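Local atomic coordinates of sesquisabinene B synthase 2 (PDB entry 6A2A), a protein that probably converts farnesyl diphosphate into the cyclic sesquiterpene sesquisabinene B, as a magnesium- or manganese-dependent terpene synthase. Residues Arg262-Trp267 with Asn280-Ser285; Ala306-Leu311 with Lys382-Gln387; Asp320-Met325 with Arg348-Pro353; Asp333-Trp338 with Asp386-Tyr391; Ser341-Leu346 with Pro353-Phe358. One frame throughout, in Å; residues are numbered along the deposited sequence.

Interaction 1 (Arg262-Trp267 with Asn280-Ser285)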
# COMPACT_ATOMS: atom_id res chain seq x y z
N ARG A 262 5.89 -5.77 1.26
CA ARG A 262 5.05 -4.60 1.21
C ARG A 262 5.76 -3.46 0.47
O ARG A 262 5.16 -2.78 -0.37
CB ARG A 262 4.67 -4.13 2.60
CG ARG A 262 3.59 -4.98 3.24
CD ARG A 262 3.02 -4.36 4.49
NE ARG A 262 3.93 -4.52 5.60
CZ ARG A 262 4.05 -5.61 6.36
NH1 ARG A 262 3.29 -6.68 6.16
NH2 ARG A 262 5.00 -5.64 7.27
N LEU A 263 7.03 -3.26 0.81
CA LEU A 263 7.79 -2.11 0.23
C LEU A 263 8.01 -2.30 -1.27
O LEU A 263 7.92 -1.33 -2.03
CB LEU A 263 9.10 -1.98 0.98
CG LEU A 263 8.97 -1.32 2.34
CD1 LEU A 263 10.24 -1.50 3.13
CD2 LEU A 263 8.64 0.15 2.21
N SER A 264 8.23 -3.53 -1.68
CA SER A 264 8.44 -3.89 -3.09
C SER A 264 7.16 -3.61 -3.86
O SER A 264 7.17 -3.01 -4.96
CB SER A 264 8.82 -5.34 -3.24
OG SER A 264 10.14 -5.52 -2.79
N ARG A 265 6.03 -4.05 -3.28
CA ARG A 265 4.74 -3.78 -3.95
C ARG A 265 4.50 -2.27 -4.07
O ARG A 265 4.07 -1.79 -5.12
CB ARG A 265 3.60 -4.51 -3.23
CG ARG A 265 3.64 -6.02 -3.46
CD ARG A 265 2.45 -6.78 -2.91
NE ARG A 265 2.45 -6.82 -1.46
CZ ARG A 265 3.06 -7.77 -0.74
NH1 ARG A 265 3.63 -8.79 -1.35
NH2 ARG A 265 3.10 -7.67 0.57
N TRP A 266 4.77 -1.49 -3.02
CA TRP A 266 4.66 -0.05 -3.05
C TRP A 266 5.55 0.52 -4.18
O TRP A 266 5.11 1.40 -4.92
CB TRP A 266 5.06 0.56 -1.70
CG TRP A 266 5.30 2.04 -1.74
CD1 TRP A 266 4.36 3.03 -1.78
CD2 TRP A 266 6.58 2.70 -1.74
NE1 TRP A 266 4.96 4.25 -1.84
CE2 TRP A 266 6.33 4.08 -1.80
CE3 TRP A 266 7.91 2.24 -1.70
CZ2 TRP A 266 7.35 5.03 -1.83
CZ3 TRP A 266 8.91 3.20 -1.71
CH2 TRP A 266 8.64 4.56 -1.74
N TRP A 267 6.80 0.10 -4.16
CA TRP A 267 7.82 0.63 -5.13
C TRP A 267 7.39 0.33 -6.57
O TRP A 267 7.38 1.23 -7.38
CB TRP A 267 9.17 0.04 -4.79
CG TRP A 267 10.33 0.57 -5.58
CD1 TRP A 267 11.13 -0.15 -6.41
CD2 TRP A 267 10.86 1.90 -5.56
NE1 TRP A 267 12.13 0.65 -6.89
CE2 TRP A 267 11.98 1.91 -6.42
CE3 TRP A 267 10.48 3.07 -4.90
CZ2 TRP A 267 12.77 3.04 -6.59
CZ3 TRP A 267 11.27 4.20 -5.07
CH2 TRP A 267 12.40 4.19 -5.91
N ASN A 280 18.57 -0.63 -7.72
CA ASN A 280 18.65 -1.10 -6.36
C ASN A 280 18.30 -0.07 -5.28
O ASN A 280 18.57 -0.27 -4.15
CB ASN A 280 19.99 -1.72 -6.07
CG ASN A 280 20.23 -2.99 -6.85
OD1 ASN A 280 19.36 -3.79 -7.00
ND2 ASN A 280 21.39 -3.15 -7.36
N GLY A 281 17.69 1.03 -5.66
CA GLY A 281 17.33 2.05 -4.71
C GLY A 281 16.49 1.59 -3.54
O GLY A 281 16.76 1.90 -2.43
N LEU A 282 15.47 0.83 -3.83
CA LEU A 282 14.58 0.37 -2.80
C LEU A 282 15.25 -0.64 -1.88
O LEU A 282 15.20 -0.51 -0.70
CB LEU A 282 13.34 -0.24 -3.42
CG LEU A 282 12.18 -0.67 -2.53
CD1 LEU A 282 12.45 -2.02 -1.97
CD2 LEU A 282 11.80 0.28 -1.44
N ILE A 283 15.86 -1.64 -2.46
CA ILE A 283 16.48 -2.67 -1.67
C ILE A 283 17.63 -2.12 -0.81
O ILE A 283 17.73 -2.44 0.32
CB ILE A 283 16.86 -3.92 -2.47
CG1 ILE A 283 17.39 -4.98 -1.56
CG2 ILE A 283 17.96 -3.70 -3.44
CD1 ILE A 283 16.32 -5.60 -0.72
N GLN A 284 18.44 -1.27 -1.37
CA GLN A 284 19.52 -0.70 -0.63
C GLN A 284 19.01 0.19 0.51
O GLN A 284 19.55 0.16 1.57
CB GLN A 284 20.50 -0.00 -1.56
CG GLN A 284 21.14 -1.07 -2.41
CD GLN A 284 22.38 -0.72 -3.19
OE1 GLN A 284 23.22 -1.57 -3.36
NE2 GLN A 284 22.47 0.47 -3.71
N SER A 285 17.94 0.93 0.27
CA SER A 285 17.39 1.76 1.32
C SER A 285 16.91 0.88 2.47
O SER A 285 17.14 1.15 3.60
CB SER A 285 16.23 2.61 0.84
OG SER A 285 15.64 3.27 1.91
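L282 lies over the indole of W267, its CB 3.6 Å from the centroid of the five-membered ring and 6° off the ring normal, a CH-pi contact made squarely on one face. The overlap runs on down the leucine, whose CG is 3.8 Å from W267 CG as the two side chains slide past each other in opposite directions. With CG anti to the backbone N (chi1 -174°), the W267 indole is brought toward L282. Beyond CG, the leucine divides its methyls. CD2 meets the edge of the W266 ring, 4.1 Å from CZ3, and packs more loosely on L263 CB. CD1 instead faces S264 OG at 4.3 Å, a hydroxyl already bonded to I260 O of its own helix. With an alanine in place of W267, L282 would probably lose the surface its CB rests on, and a gap would open between the helices. K307 of helix 299-321 adds a cation-pi contact to W266. L282 thus sits as a knob among L263, S264, W266 and W267, the knobs-into-holes principle worked out between segments running 150° to each other with axes 10.5 Å apart, in the all-helical fold of class I terpene synthases.

Interaction 2 (Ala306-Leu311 with Lys382-Gln387)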
# COMPACT_ATOMS: atom_id res chain seq x y z
N ALA A 306 12.39 3.59 5.16
CA ALA A 306 12.86 2.92 3.95
C ALA A 306 12.26 3.61 2.72
O ALA A 306 12.97 3.82 1.71
CB ALA A 306 12.51 1.44 4.00
N LYS A 307 11.00 4.02 2.78
CA LYS A 307 10.41 4.74 1.63
C LYS A 307 11.13 6.08 1.42
O LYS A 307 11.52 6.41 0.28
CB LYS A 307 8.93 5.02 1.84
CG LYS A 307 8.02 3.80 1.85
CD LYS A 307 6.57 4.22 1.98
CE LYS A 307 5.60 3.07 1.84
NZ LYS A 307 4.20 3.59 1.95
N VAL A 308 11.32 6.84 2.49
CA VAL A 308 12.06 8.11 2.36
C VAL A 308 13.46 7.86 1.78
O VAL A 308 13.91 8.57 0.84
CB VAL A 308 12.11 8.84 3.71
CG1 VAL A 308 12.86 10.15 3.63
CG2 VAL A 308 10.70 9.10 4.21
N GLY A 309 14.18 6.84 2.29
CA GLY A 309 15.53 6.57 1.78
C GLY A 309 15.56 6.19 0.31
O GLY A 309 16.45 6.64 -0.43
N ALA A 310 14.58 5.39 -0.16
CA ALA A 310 14.48 5.08 -1.58
C ALA A 310 14.22 6.36 -2.40
O ALA A 310 14.84 6.52 -3.48
CB ALA A 310 13.41 4.07 -1.80
N LEU A 311 13.44 7.28 -1.89
CA LEU A 311 13.18 8.54 -2.59
C LEU A 311 14.40 9.46 -2.57
O LEU A 311 14.65 10.15 -3.59
CB LEU A 311 11.94 9.23 -2.01
CG LEU A 311 10.66 8.45 -2.34
CD1 LEU A 311 9.48 8.92 -1.54
CD2 LEU A 311 10.37 8.52 -3.82
N LYS A 382 8.98 20.41 4.85
CA LYS A 382 10.07 21.25 5.23
C LYS A 382 11.42 20.54 5.06
O LYS A 382 12.35 21.13 4.50
CB LYS A 382 9.91 21.69 6.69
CG LYS A 382 11.10 22.51 7.21
CD LYS A 382 11.29 23.80 6.47
CE LYS A 382 12.22 24.72 7.24
NZ LYS A 382 12.73 25.80 6.37
N VAL A 383 11.55 19.29 5.54
CA VAL A 383 12.85 18.63 5.40
C VAL A 383 13.15 18.32 3.94
O VAL A 383 14.32 18.41 3.52
CB VAL A 383 13.02 17.39 6.31
CG1 VAL A 383 12.94 17.83 7.76
CG2 VAL A 383 11.97 16.30 6.01
N TRP A 384 12.17 18.04 3.11
CA TRP A 384 12.46 17.88 1.68
C TRP A 384 12.88 19.21 1.02
O TRP A 384 13.84 19.23 0.28
CB TRP A 384 11.26 17.26 0.97
CG TRP A 384 11.32 15.75 1.00
CD1 TRP A 384 10.65 14.90 1.83
CD2 TRP A 384 12.20 14.91 0.22
NE1 TRP A 384 10.98 13.59 1.55
CE2 TRP A 384 11.91 13.56 0.55
CE3 TRP A 384 13.14 15.15 -0.77
CZ2 TRP A 384 12.59 12.49 -0.04
CZ3 TRP A 384 13.79 14.09 -1.36
CH2 TRP A 384 13.46 12.77 -1.05
N SER A 385 12.20 20.30 1.35
CA SER A 385 12.60 21.60 0.87
C SER A 385 14.04 21.90 1.29
O SER A 385 14.85 22.24 0.46
CB SER A 385 11.64 22.66 1.36
OG SER A 385 12.19 23.95 1.15
N ASP A 386 14.39 21.66 2.55
CA ASP A 386 15.77 21.90 3.03
C ASP A 386 16.76 21.04 2.21
O ASP A 386 17.84 21.50 1.80
CB ASP A 386 15.89 21.59 4.51
CG ASP A 386 15.22 22.57 5.43
OD1 ASP A 386 14.85 23.71 5.01
OD2 ASP A 386 15.12 22.25 6.66
N GLN A 387 16.42 19.76 2.00
CA GLN A 387 17.32 18.84 1.28
C GLN A 387 17.52 19.27 -0.17
O GLN A 387 18.67 19.33 -0.69
CB GLN A 387 16.78 17.42 1.34
CG GLN A 387 17.78 16.45 0.76
CD GLN A 387 17.53 15.04 1.16
OE1 GLN A 387 16.64 14.75 1.94
NE2 GLN A 387 18.41 14.17 0.68
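W384 is the probe of this contact, extending the far edge of its six-membered ring from helix 377-400 to V308 and L311 on helix 299-321. The backbones themselves stay well apart, V308 CA and W384 CA being 9.8 Å from each other, and the large indole bridges that separation.

Apolar contacts between side chains come first. L311 CB approaches W384 CZ2 at 3.9 Å, and V308 adds a looser touch, its CG1 4.4 Å from the same ring carbon. The leucine presents its CB rather than its branch: CG stands anti to the carbonyl carbon (chi1 -69°), and the isopropyl end, CG with its two methyls, is carried off from the indole.

A second group sets the ring against backbone. L311 C lies in the plane of the indole at its edge, 3.8 Å from W384 CH2. V308 O approaches W384 CZ2 obliquely at 4.2 Å. The tryptophan therefore fits against the peptide surface of the helix as much as against its side chains.

Within helix 377-400, K382 NZ and D386 OD1 form a weak salt bridge at 3.3 Å, one turn apart, while D386 OD2 is bonded to N443.

Among its neighbours, the contact is buried between helix 348-372, which brings I364 to V308, T356 and T360 to L311 and S361 to W384, and helix 419-430, whose N421 touches both V308 and W384.

Interaction 3 (Asp320-Met325 with Arg348-Pro353)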
# COMPACT_ATOMS: atom_id res chain seq x y z
N ASP A 320 21.57 14.70 -9.82
CA ASP A 320 22.92 14.50 -10.25
C ASP A 320 23.12 13.98 -11.66
O ASP A 320 24.02 14.39 -12.34
CB ASP A 320 23.61 13.53 -9.33
CG ASP A 320 25.00 13.89 -9.10
OD1 ASP A 320 25.20 14.79 -8.31
OD2 ASP A 320 25.89 13.34 -9.73
N VAL A 321 22.32 13.02 -12.05
CA VAL A 321 22.49 12.40 -13.32
C VAL A 321 21.29 12.35 -14.23
O VAL A 321 21.09 11.38 -14.89
CB VAL A 321 23.08 10.98 -13.15
CG1 VAL A 321 24.49 11.03 -12.64
CG2 VAL A 321 22.25 10.15 -12.21
N TYR A 322 20.47 13.37 -14.23
CA TYR A 322 19.37 13.36 -15.19
C TYR A 322 18.86 14.77 -15.53
O TYR A 322 18.82 15.14 -16.71
CB TYR A 322 18.20 12.51 -14.70
CG TYR A 322 17.35 12.02 -15.84
CD1 TYR A 322 17.76 10.92 -16.59
CD2 TYR A 322 16.16 12.64 -16.17
CE1 TYR A 322 17.02 10.48 -17.67
CE2 TYR A 322 15.41 12.20 -17.24
CZ TYR A 322 15.83 11.11 -17.99
OH TYR A 322 15.12 10.64 -19.07
N GLY A 323 18.41 15.54 -14.55
CA GLY A 323 17.77 16.83 -14.75
C GLY A 323 18.74 17.92 -15.21
O GLY A 323 19.90 17.87 -14.86
N THR A 324 18.23 18.84 -16.04
CA THR A 324 18.94 20.10 -16.37
C THR A 324 18.78 21.06 -15.21
O THR A 324 17.82 20.93 -14.43
CB THR A 324 18.36 20.79 -17.61
OG1 THR A 324 16.99 21.16 -17.43
CG2 THR A 324 18.46 19.92 -18.84
N MET A 325 19.63 22.10 -15.14
CA MET A 325 19.46 23.11 -14.15
C MET A 325 18.05 23.72 -14.17
O MET A 325 17.51 23.97 -13.10
CB MET A 325 20.52 24.19 -14.35
CG MET A 325 20.23 25.48 -13.61
SD MET A 325 21.67 26.60 -13.72
CE MET A 325 21.88 26.71 -15.50
N ARG A 348 8.18 13.12 -17.78
CA ARG A 348 7.72 11.96 -17.05
C ARG A 348 8.77 11.45 -16.05
O ARG A 348 8.45 11.20 -14.85
CB ARG A 348 7.38 10.89 -18.07
CG ARG A 348 7.16 9.51 -17.48
CD ARG A 348 6.81 8.48 -18.53
NE ARG A 348 6.46 7.23 -17.91
CZ ARG A 348 5.23 6.90 -17.51
NH1 ARG A 348 4.25 7.77 -17.62
NH2 ARG A 348 5.06 5.76 -16.88
N ASN A 349 10.03 11.24 -16.50
CA ASN A 349 10.99 10.63 -15.60
C ASN A 349 11.41 11.53 -14.44
O ASN A 349 12.08 11.03 -13.51
CB ASN A 349 12.23 10.11 -16.35
CG ASN A 349 11.97 8.94 -17.28
OD1 ASN A 349 10.93 8.24 -17.14
ND2 ASN A 349 12.88 8.76 -18.24
N ILE A 350 11.09 12.81 -14.48
CA ILE A 350 11.36 13.73 -13.40
C ILE A 350 10.08 13.94 -12.60
O ILE A 350 10.10 14.05 -11.38
CB ILE A 350 11.97 15.04 -13.94
CG1 ILE A 350 13.30 14.72 -14.65
CG2 ILE A 350 12.13 16.08 -12.84
CD1 ILE A 350 13.95 15.93 -15.31
N ARG A 351 8.95 14.00 -13.31
CA ARG A 351 7.66 14.24 -12.70
C ARG A 351 7.25 13.07 -11.77
O ARG A 351 6.64 13.33 -10.71
CB ARG A 351 6.57 14.37 -13.78
CG ARG A 351 5.33 15.12 -13.32
CD ARG A 351 4.20 15.15 -14.34
NE ARG A 351 4.68 15.41 -15.69
CZ ARG A 351 4.09 15.02 -16.81
NH1 ARG A 351 2.83 14.60 -16.81
NH2 ARG A 351 4.79 15.04 -17.93
N MET A 352 7.57 11.86 -12.13
CA MET A 352 7.14 10.67 -11.32
C MET A 352 7.87 10.66 -9.97
O MET A 352 7.22 10.60 -8.90
CB MET A 352 7.27 9.39 -12.13
CG MET A 352 6.12 9.26 -13.16
SD MET A 352 6.23 7.85 -14.22
CE MET A 352 6.16 6.54 -12.99
N PRO A 353 9.21 10.83 -9.96
CA PRO A 353 9.87 11.04 -8.65
C PRO A 353 9.30 12.20 -7.84
O PRO A 353 9.18 12.14 -6.59
CB PRO A 353 11.33 11.32 -9.04
CG PRO A 353 11.50 10.55 -10.35
CD PRO A 353 10.17 10.76 -11.03
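Y322 and N349 join in a side-chain hydrogen bond, with an apolar contact beside it, where the turn between helix 299-321 and helix 325-337 comes up against the first turn of helix 348-372. N349 ND2 donates to Y322 OH over 3.0 Å, with an N-H...O angle of 160° and the oxygen close to the amide plane. Ring and amide are not coplanar; their planes stand 60° apart, and the side chains pass at a slant. N349 CB also approaches Y322 CE2 at 3.9 Å. Lower on the ring, I350 CG1 lies at the edge, 3.8 Å from Y322 CD2. The isoleucine is extended beyond CG1 (chi2 176°), which carries CD1 to G323 CA at 4.0 Å. An alanine at N349 would probably leave the phenol oxygen of Y322 without this donor and the ring freer to swing. Just ahead of the turn, D320 closes the aspartate-rich DDVYD sequence and is a magnesium ligand of this enzyme, though no metal is bound in this model, and R348 bonds to L369 O and K370 O of the second subunit. Because the amide donates, Y322 OH acts here as acceptor; the link joins two neutral groups, so it probably depends little on ionisation.

Interaction 4 (Asp333-Trp338 with Asp386-Tyr391)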
# COMPACT_ATOMS: atom_id res chain seq x y z
N ASP A 333 11.32 24.41 -6.65
CA ASP A 333 10.24 25.41 -6.37
C ASP A 333 8.90 24.77 -6.01
O ASP A 333 8.17 25.22 -5.07
CB ASP A 333 10.09 26.31 -7.61
CG ASP A 333 8.94 27.30 -7.49
OD1 ASP A 333 8.92 28.08 -6.55
OD2 ASP A 333 8.04 27.26 -8.37
N ILE A 334 8.53 23.71 -6.71
CA ILE A 334 7.29 22.98 -6.40
C ILE A 334 7.39 22.44 -4.98
O ILE A 334 6.44 22.54 -4.19
CB ILE A 334 7.07 21.87 -7.43
CG1 ILE A 334 6.55 22.47 -8.74
CG2 ILE A 334 6.17 20.76 -6.91
CD1 ILE A 334 6.56 21.52 -9.90
N THR A 335 8.58 21.93 -4.65
CA THR A 335 8.75 21.28 -3.34
C THR A 335 8.65 22.37 -2.25
O THR A 335 7.93 22.23 -1.27
CB THR A 335 10.08 20.53 -3.28
OG1 THR A 335 10.05 19.55 -4.32
CG2 THR A 335 10.33 19.90 -1.93
N ASN A 336 9.34 23.51 -2.48
CA ASN A 336 9.36 24.63 -1.55
C ASN A 336 7.94 25.09 -1.25
O ASN A 336 7.62 25.39 -0.11
CB ASN A 336 10.13 25.84 -2.07
CG ASN A 336 11.63 25.67 -2.08
OD1 ASN A 336 12.18 24.78 -1.42
ND2 ASN A 336 12.31 26.50 -2.86
N ARG A 337 7.13 25.19 -2.28
CA ARG A 337 5.80 25.73 -2.14
C ARG A 337 4.75 24.64 -1.88
O ARG A 337 3.60 24.98 -1.60
CB ARG A 337 5.44 26.54 -3.39
CG ARG A 337 6.29 27.79 -3.56
CD ARG A 337 5.80 28.62 -4.73
NE ARG A 337 6.03 27.95 -5.98
CZ ARG A 337 5.11 27.32 -6.71
NH1 ARG A 337 3.84 27.35 -6.32
NH2 ARG A 337 5.44 26.67 -7.82
N TRP A 338 5.13 23.38 -1.93
CA TRP A 338 4.16 22.25 -1.74
C TRP A 338 2.93 22.41 -2.64
O TRP A 338 1.79 22.23 -2.22
CB TRP A 338 3.83 22.07 -0.25
CG TRP A 338 3.66 20.64 0.14
CD1 TRP A 338 2.53 20.04 0.60
CD2 TRP A 338 4.66 19.61 0.02
NE1 TRP A 338 2.77 18.70 0.82
CE2 TRP A 338 4.07 18.42 0.48
CE3 TRP A 338 6.00 19.60 -0.36
CZ2 TRP A 338 4.78 17.22 0.54
CZ3 TRP A 338 6.70 18.41 -0.31
CH2 TRP A 338 6.09 17.24 0.13
N ASP A 386 14.39 21.66 2.55
CA ASP A 386 15.77 21.90 3.03
C ASP A 386 16.76 21.04 2.21
O ASP A 386 17.84 21.50 1.80
CB ASP A 386 15.89 21.59 4.51
CG ASP A 386 15.22 22.57 5.43
OD1 ASP A 386 14.85 23.71 5.01
OD2 ASP A 386 15.12 22.25 6.66
N GLN A 387 16.42 19.76 2.00
CA GLN A 387 17.32 18.84 1.28
C GLN A 387 17.52 19.27 -0.17
O GLN A 387 18.67 19.33 -0.69
CB GLN A 387 16.78 17.42 1.34
CG GLN A 387 17.78 16.45 0.76
CD GLN A 387 17.53 15.04 1.16
OE1 GLN A 387 16.64 14.75 1.94
NE2 GLN A 387 18.41 14.17 0.68
N LEU A 388 16.46 19.68 -0.86
CA LEU A 388 16.68 20.05 -2.26
C LEU A 388 17.41 21.41 -2.38
O LEU A 388 18.12 21.64 -3.38
CB LEU A 388 15.32 20.10 -2.96
CG LEU A 388 14.54 18.79 -3.01
CD1 LEU A 388 13.33 18.99 -3.89
CD2 LEU A 388 15.38 17.62 -3.49
N LYS A 389 17.24 22.26 -1.42
CA LYS A 389 18.03 23.48 -1.39
C LYS A 389 19.51 23.14 -1.24
O LYS A 389 20.33 23.77 -1.86
CB LYS A 389 17.58 24.38 -0.26
CG LYS A 389 16.24 25.07 -0.53
CD LYS A 389 15.82 25.92 0.63
CE LYS A 389 14.64 26.85 0.39
NZ LYS A 389 14.19 27.41 1.69
N SER A 390 19.83 22.08 -0.49
CA SER A 390 21.21 21.72 -0.32
C SER A 390 21.77 21.10 -1.62
O SER A 390 22.95 21.27 -1.96
CB SER A 390 21.39 20.86 0.92
OG SER A 390 21.07 19.49 0.61
N TYR A 391 20.94 20.37 -2.37
CA TYR A 391 21.37 19.82 -3.66
C TYR A 391 21.65 20.97 -4.63
O TYR A 391 22.60 20.93 -5.39
CB TYR A 391 20.26 18.98 -4.28
CG TYR A 391 20.06 17.61 -3.69
CD1 TYR A 391 20.83 17.11 -2.65
CD2 TYR A 391 19.02 16.83 -4.13
CE1 TYR A 391 20.63 15.83 -2.15
CE2 TYR A 391 18.81 15.55 -3.64
CZ TYR A 391 19.59 15.06 -2.63
OH TYR A 391 19.34 13.81 -2.13
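T335 and N336 carry the contact of helix 325-337 with L388 and K389, after D333 has tied down the outer side of the same turn. D333 is gripped side-on by R337: NE bonds to OD1 at 2.9 Å and NH2 to OD2 at 2.7 Å, the oxygens near the guanidinium plane while the nitrogens approach from above the carboxylate plane.

T335 comes next and meets a single methyl. L388 CD1 is 3.4 Å from T335 OG1 and 3.7 Å from T335 CG2, the two side chains crossing at about a right angle. With OG1 anti to the carbonyl carbon (chi1 -59°), the hydroxyl turns back along its own helix and bonds to F331 O, which lets it face a methyl while its hydrogen-bonding needs are met.

At N336 the amide crosses the extended chain of K389 at a slant, OD1 3.7 Å from CE and ND2 4.0 Å from that same carbon. OD1 takes its hydrogen bond from S385, one residue before D386. CE, next to the ammonium group, would probably carry some positive charge and suit this oxygen.

W338 ends the helix in a Schellman motif with phi of 50°, and its NE1 bonds to N362.

Helix 348-372 adjoins the pair, bringing L354 and M357 to T335, while helix 299-321 places I315 and Y319 against L388.

Interaction 5 (Ser341-Leu346 with Pro353-Phe358)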
# COMPACT_ATOMS: atom_id res chain seq x y z
N SER A 341 0.82 22.25 -8.98
CA SER A 341 0.13 22.81 -10.18
C SER A 341 0.96 22.68 -11.46
O SER A 341 0.41 22.38 -12.50
CB SER A 341 -0.16 24.29 -9.99
OG SER A 341 -1.02 24.44 -8.91
N LYS A 342 2.25 23.01 -11.38
CA LYS A 342 3.09 23.05 -12.59
C LYS A 342 3.81 21.73 -12.85
O LYS A 342 4.72 21.68 -13.69
CB LYS A 342 4.11 24.19 -12.47
CG LYS A 342 3.50 25.57 -12.25
CD LYS A 342 4.57 26.65 -12.19
CE LYS A 342 4.03 28.06 -12.26
NZ LYS A 342 5.14 29.03 -12.04
N ALA A 343 3.44 20.65 -12.11
CA ALA A 343 4.19 19.43 -12.24
C ALA A 343 4.22 18.92 -13.68
O ALA A 343 5.23 18.36 -14.14
CB ALA A 343 3.63 18.38 -11.29
N ASP A 344 3.18 19.13 -14.46
CA ASP A 344 3.17 18.61 -15.81
C ASP A 344 4.17 19.31 -16.75
O ASP A 344 4.39 18.81 -17.83
CB ASP A 344 1.76 18.70 -16.43
CG ASP A 344 0.83 17.61 -15.93
OD1 ASP A 344 1.26 16.59 -15.29
OD2 ASP A 344 -0.37 17.75 -16.23
N GLN A 345 4.78 20.41 -16.34
CA GLN A 345 5.91 21.02 -17.11
C GLN A 345 7.17 20.12 -17.07
O GLN A 345 8.10 20.30 -17.89
CB GLN A 345 6.25 22.40 -16.56
CG GLN A 345 5.13 23.43 -16.72
CD GLN A 345 5.42 24.79 -16.13
OE1 GLN A 345 6.57 25.17 -15.94
NE2 GLN A 345 4.37 25.51 -15.74
N LEU A 346 7.24 19.15 -16.14
CA LEU A 346 8.40 18.27 -16.06
C LEU A 346 8.18 17.01 -16.88
O LEU A 346 7.12 16.37 -16.84
CB LEU A 346 8.69 17.93 -14.58
CG LEU A 346 9.09 19.10 -13.69
CD1 LEU A 346 8.97 18.75 -12.22
CD2 LEU A 346 10.49 19.60 -13.99
N PRO A 353 9.21 10.83 -9.96
CA PRO A 353 9.87 11.04 -8.65
C PRO A 353 9.30 12.20 -7.84
O PRO A 353 9.18 12.14 -6.59
CB PRO A 353 11.33 11.32 -9.04
CG PRO A 353 11.50 10.55 -10.35
CD PRO A 353 10.17 10.76 -11.03
N LEU A 354 9.03 13.32 -8.47
CA LEU A 354 8.53 14.47 -7.78
C LEU A 354 7.21 14.14 -7.09
O LEU A 354 7.00 14.44 -5.90
CB LEU A 354 8.33 15.64 -8.75
CG LEU A 354 7.60 16.86 -8.19
CD1 LEU A 354 8.41 17.51 -7.11
CD2 LEU A 354 7.34 17.88 -9.29
N LEU A 355 6.29 13.60 -7.85
CA LEU A 355 4.97 13.39 -7.32
C LEU A 355 4.98 12.23 -6.32
O LEU A 355 4.14 12.20 -5.38
CB LEU A 355 3.99 13.10 -8.46
CG LEU A 355 3.64 14.31 -9.33
CD1 LEU A 355 2.79 13.89 -10.53
CD2 LEU A 355 2.96 15.39 -8.52
N THR A 356 5.90 11.28 -6.47
CA THR A 356 6.02 10.24 -5.45
C THR A 356 6.56 10.82 -4.13
O THR A 356 6.10 10.46 -3.06
CB THR A 356 6.82 9.06 -5.97
OG1 THR A 356 6.17 8.48 -7.11
CG2 THR A 356 7.02 8.02 -4.88
N MET A 357 7.55 11.70 -4.20
CA MET A 357 8.02 12.41 -3.03
C MET A 357 6.87 13.13 -2.33
O MET A 357 6.71 13.04 -1.13
CB MET A 357 9.11 13.43 -3.40
CG MET A 357 9.46 14.39 -2.25
SD MET A 357 10.22 15.89 -2.91
CE MET A 357 8.78 16.70 -3.63
N PHE A 358 6.04 13.84 -3.12
CA PHE A 358 4.93 14.60 -2.61
C PHE A 358 3.89 13.66 -1.92
O PHE A 358 3.52 13.90 -0.79
CB PHE A 358 4.32 15.37 -3.79
CG PHE A 358 3.15 16.25 -3.46
CD1 PHE A 358 3.35 17.45 -2.82
CD2 PHE A 358 1.85 15.85 -3.74
CE1 PHE A 358 2.29 18.28 -2.52
CE2 PHE A 358 0.79 16.69 -3.44
CZ PHE A 358 1.03 17.89 -2.85
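D344 OD1, beside the A343 that packs on L354 and L355, is gripped by two groups: R351 NH1 in a salt bridge and N375 ND2 of the second subunit. It belongs to a short 3-10 turn that includes D344, in the loop that connects helix 325-337 to helix 348-372 in the all-helical terpene synthase fold. The turn closes with L346 N bonded to A343 O at 2.9 Å, and R351 NE ties L346 O to the following helix. Away from these polar bonds the apolar groups carry the contact. A343 CB touches two leucine methyls, 4.1 Å from L355 CD2 and 4.2 Å from L354 CD2. L355 in turn packs on Y366 of the second subunit, which places this loop close to the dimer interface, while L354 also touches F331 and I334 of helix 325-337. L354 holds CG anti to the backbone N (chi1 171°), directing its branch toward the loop. There its CD2 serves A343 and L346 at once, and the L346 and L354 side chains cross at about a right angle. The fit is tightest at their ends, where L346 CD1 and L354 CD2 stand 3.5 Å apart, closer than usual for two methyl groups.

Interactions 2 and 4 share D386 and Q387 on helix 377-400, with centres about 10 Å apart; interactions 3 and 5 share P353 on helix 348-372 at a similar spacing. The two pairs are stitched together by M357, whose SD lies 3.7 Å from W384 CE3, and by L311 CD2, 3.5 Å from T356 CG2. Interaction 1 joins through S285 OG, 2.7 Å from A306 O in a probable hydrogen bond. Only interaction 3 contains a magnesium ligand, D320. The side chains of W384 and L388 each lie about 8 Å from that of D316, another ligand, which places interactions 2 and 4 close to the metal site; no metal is bound in this model.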